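Local structure of lysine-specific demethylase REF6 (Arabidopsis thaliana, 6A57) at a contact of chain A with DNA. The protein removes methyl groups from the di- and trimethylated H3K27 mark of histone H3 to promote gene expression, and binds DNA sequence-specifically through its C2H2 zinc fingers. Numbering follows the deposited sequence.

A contact of chain A with DNA. Residues 55, 57, 62, 66, 69, 89. With nucleotides of chain B.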
loop_
_atom_site.group_PDB
_atom_site.type_symbol
_atom_site.label_atom_id
_atom_site.label_comp_id
_atom_site.label_asym_id
_atom_site.label_seq_id
_atom_site.Cartn_x
_atom_site.Cartn_y
_atom_site.Cartn_z
ATOM N N LYS A 55 2.752 1.606 5.785
ATOM C CA LYS A 55 3.153 2.785 5.030
ATOM C C LYS A 55 3.593 3.888 5.980
ATOM O O LYS A 55 2.978 4.073 7.025
ATOM C CB LYS A 55 1.999 3.302 4.166
ATOM C CG LYS A 55 1.690 2.444 2.947
ATOM C CD LYS A 55 0.627 3.096 2.077
ATOM C CE LYS A 55 0.494 2.408 0.732
ATOM N NZ LYS A 55 -0.166 3.287 -0.270
ATOM N N PHE A 57 4.024 7.994 6.631
ATOM C CA PHE A 57 3.247 9.182 6.265
ATOM C C PHE A 57 3.937 10.451 6.742
ATOM O O PHE A 57 4.630 10.442 7.759
ATOM C CB PHE A 57 1.827 9.090 6.834
ATOM C CG PHE A 57 1.033 7.953 6.261
ATOM C CD1 PHE A 57 1.071 6.697 6.855
ATOM C CD2 PHE A 57 0.281 8.124 5.106
ATOM C CE1 PHE A 57 0.363 5.637 6.317
ATOM C CE2 PHE A 57 -0.433 7.065 4.563
ATOM C CZ PHE A 57 -0.390 5.821 5.171
ATOM N N TYR A 62 -3.102 13.021 8.790
ATOM C CA TYR A 62 -3.510 12.192 7.642
ATOM C C TYR A 62 -3.580 10.697 7.996
ATOM O O TYR A 62 -4.450 9.993 7.478
ATOM C CB TYR A 62 -2.617 12.409 6.399
ATOM C CG TYR A 62 -3.116 11.610 5.210
ATOM C CD1 TYR A 62 -4.299 11.962 4.557
ATOM C CD2 TYR A 62 -2.447 10.464 4.785
ATOM C CE1 TYR A 62 -4.784 11.212 3.492
ATOM C CE2 TYR A 62 -2.921 9.707 3.722
ATOM C CZ TYR A 62 -4.090 10.081 3.075
ATOM O OH TYR A 62 -4.572 9.335 2.016
ATOM N N HIS A 66 -6.142 8.396 6.446
ATOM C CA HIS A 66 -5.691 7.202 5.726
ATOM C C HIS A 66 -6.491 5.948 6.057
ATOM O O HIS A 66 -6.724 5.114 5.181
ATOM C CB HIS A 66 -4.206 6.932 6.016
ATOM C CG HIS A 66 -3.765 5.543 5.675
ATOM N ND1 HIS A 66 -3.553 5.127 4.380
ATOM C CD2 HIS A 66 -3.514 4.471 6.460
ATOM C CE1 HIS A 66 -3.184 3.858 4.383
ATOM N NE2 HIS A 66 -3.148 3.437 5.634
ATOM N N VAL A 69 -9.102 3.761 3.803
ATOM C CA VAL A 69 -8.767 2.739 2.793
ATOM C C VAL A 69 -8.940 1.329 3.345
ATOM O O VAL A 69 -9.191 0.390 2.590
ATOM C CB VAL A 69 -7.332 2.873 2.209
ATOM C CG1 VAL A 69 -7.133 4.235 1.555
ATOM C CG2 VAL A 69 -6.255 2.601 3.252
ATOM N N TRP A 89 -13.151 9.202 -1.219
ATOM C CA TRP A 89 -12.312 10.398 -1.320
ATOM C C TRP A 89 -13.021 11.470 -2.140
ATOM O O TRP A 89 -13.642 11.177 -3.172
ATOM C CB TRP A 89 -10.998 10.064 -2.009
ATOM C CG TRP A 89 -10.138 9.094 -1.289
ATOM C CD1 TRP A 89 -9.845 7.806 -1.665
ATOM C CD2 TRP A 89 -9.429 9.328 -0.077
ATOM N NE1 TRP A 89 -9.000 7.228 -0.751
ATOM C CE2 TRP A 89 -8.731 8.137 0.238
ATOM C CE3 TRP A 89 -9.316 10.427 0.782
ATOM C CZ2 TRP A 89 -7.939 8.014 1.377
ATOM C CZ3 TRP A 89 -8.519 10.303 1.919
ATOM C CH2 TRP A 89 -7.838 9.103 2.201
ATOM P P DC B 7 -12.210 5.216 -6.622
ATOM O OP1 DC B 7 -12.772 4.041 -5.913
ATOM O OP2 DC B 7 -12.780 6.565 -6.388
ATOM O "O5'" DC B 7 -10.649 5.274 -6.322
ATOM C "C5'" DC B 7 -9.826 4.159 -6.679
ATOM C "C4'" DC B 7 -8.479 4.241 -6.002
ATOM O "O4'" DC B 7 -7.606 5.109 -6.757
ATOM C "C3'" DC B 7 -8.480 4.780 -4.572
ATOM O "O3'" DC B 7 -7.538 4.009 -3.826
ATOM C "C2'" DC B 7 -8.066 6.233 -4.736
ATOM C "C1'" DC B 7 -7.149 6.190 -5.950
ATOM N N1 DC B 7 -7.131 7.384 -6.809
ATOM C C2 DC B 7 -5.901 7.921 -7.207
ATOM O O2 DC B 7 -4.856 7.436 -6.749
ATOM N N3 DC B 7 -5.884 8.971 -8.063
ATOM C C4 DC B 7 -7.032 9.461 -8.540
ATOM N N4 DC B 7 -6.969 10.501 -9.374
ATOM C C5 DC B 7 -8.296 8.920 -8.165
ATOM C C6 DC B 7 -8.297 7.877 -7.325
ATOM P P DT B 8 -7.506 4.056 -2.233
ATOM O OP1 DT B 8 -6.910 2.780 -1.769
ATOM O OP2 DT B 8 -8.846 4.477 -1.733
ATOM O "O5'" DT B 8 -6.401 5.166 -1.945
ATOM C "C5'" DT B 8 -5.014 4.883 -2.203
ATOM C "C4'" DT B 8 -4.183 6.137 -2.075
ATOM O "O4'" DT B 8 -4.492 7.054 -3.156
ATOM C "C3'" DT B 8 -4.392 6.938 -0.780
ATOM O "O3'" DT B 8 -3.128 7.391 -0.287
ATOM C "C2'" DT B 8 -5.181 8.148 -1.245
ATOM C "C1'" DT B 8 -4.521 8.351 -2.590
ATOM N N1 DT B 8 -5.141 9.270 -3.565
ATOM C C2 DT B 8 -4.291 10.003 -4.362
ATOM O O2 DT B 8 -3.075 9.937 -4.281
ATOM N N3 DT B 8 -4.919 10.823 -5.264
ATOM C C4 DT B 8 -6.278 10.983 -5.441
ATOM O O4 DT B 8 -6.694 11.768 -6.289
ATOM C C5 DT B 8 -7.112 10.180 -4.574
ATOM C C7 DT B 8 -8.599 10.287 -4.693
ATOM C C6 DT B 8 -6.509 9.370 -3.696
ATOM P P DG B 9 -2.490 6.738 1.008
ATOM O OP1 DG B 9 -2.097 5.343 0.682
ATOM O OP2 DG B 9 -3.405 7.004 2.139
ATOM O "O5'" DG B 9 -1.131 7.547 1.180
ATOM C "C5'" DG B 9 0.032 7.238 0.386
ATOM C "C4'" DG B 9 0.812 8.496 0.084
ATOM O "O4'" DG B 9 0.057 9.329 -0.827
ATOM C "C3'" DG B 9 1.141 9.387 1.286
ATOM O "O3'" DG B 9 2.471 9.870 1.083
ATOM C "C2'" DG B 9 0.086 10.479 1.214
ATOM C "C1'" DG B 9 -0.105 10.635 -0.285
ATOM N N9 DG B 9 -1.409 11.125 -0.717
ATOM C C8 DG B 9 -2.636 10.718 -0.257
ATOM N N7 DG B 9 -3.632 11.302 -0.867
ATOM C C5 DG B 9 -3.025 12.122 -1.806
ATOM C C6 DG B 9 -3.596 13.001 -2.762
ATOM O O6 DG B 9 -4.793 13.231 -2.982
ATOM N N1 DG B 9 -2.617 13.648 -3.511
ATOM C C2 DG B 9 -1.263 13.469 -3.361
ATOM N N2 DG B 9 -0.477 14.182 -4.183
ATOM N N3 DG B 9 -0.719 12.656 -2.470
ATOM C C4 DG B 9 -1.652 12.018 -1.732
ATOM P P DT B 10 3.153 10.877 2.117
ATOM O OP1 DT B 10 4.607 10.561 2.147
ATOM O OP2 DT B 10 2.365 10.879 3.379
ATOM O "O5'" DT B 10 2.977 12.281 1.389
ATOM C "C5'" DT B 10 3.721 12.534 0.187
ATOM C "C4'" DT B 10 3.340 13.868 -0.407
ATOM O "O4'" DT B 10 1.920 13.919 -0.663
ATOM C "C3'" DT B 10 3.669 15.082 0.469
ATOM O "O3'" DT B 10 4.662 15.823 -0.255
ATOM C "C2'" DT B 10 2.315 15.742 0.715
ATOM C "C1'" DT B 10 1.476 15.239 -0.443
ATOM N N1 DT B 10 0.019 15.188 -0.220
ATOM C C2 DT B 10 -0.806 15.885 -1.074
ATOM O O2 DT B 10 -0.391 16.573 -1.992
ATOM N N3 DT B 10 -2.146 15.753 -0.808
ATOM C C4 DT B 10 -2.728 15.007 0.197
ATOM O O4 DT B 10 -3.950 14.993 0.318
ATOM C C5 DT B 10 -1.803 14.291 1.049
ATOM C C7 DT B 10 -2.342 13.456 2.167
ATOM C C6 DT B 10 -0.494 14.407 0.792
HETATM O O HOH W 1 -6.137 11.360 0.121
HETATM O O HOH W 2 -12.854 7.006 -3.582
#
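Along four consecutive paired nucleotides of chain B, the second C2H2 zinc finger and Trp89 of the third grip the phosphate backbone and reach into the major groove. The tight centre is the phosphate of DG9. DG9 OP2 accepts from both the Tyr62 hydroxyl OH (2.6 Å) and His66 ND1 (2.9 Å). The second bond is nearly straight (164° at the hydrogen) and lies in the imidazole plane. His66 is also a zinc ligand, so metal coordination should fix its ring and may polarise the N-H towards the phosphate; Phe57 CZ sits over the centre of one imidazole face. DG9 OP1 forms a salt bridge with the Lys55 amine NZ (3.0 Å), carried there by an extended chain.

Tyr62 comes off helix 60-66 with CG anti to the backbone N (chi1 -176°), which brings its hydroxyl end to the DG9 phosphate and its face against the DT10 methyl C7, 3.5 Å from the Tyr62 ring centroid. The ring stands perpendicular to the DG9 imidazole ring, edge to face. Water 1 joins Tyr62 OH to DG9 N7, 2.7 Å from the water, on the major-groove edge.

Trp89 is a second firm anchor, at DT8. Its NE1 donates in the indole plane to DT8 OP2 (2.9 Å), though less straight, with 144° at the hydrogen, and Trp89 CB touches the DT8 methyl C7 at 3.6 Å. The looser end has Val69, which merely brushes the DT8 phosphate through CG1, and water 2, which links the Trp89 backbone N to DC7 OP2.

The site thus anchors the zinc fingers on one DNA strand, while the thymine-methyl and water-mediated guanine contacts may contribute to sequence reading that directs the demethylase to its target genes.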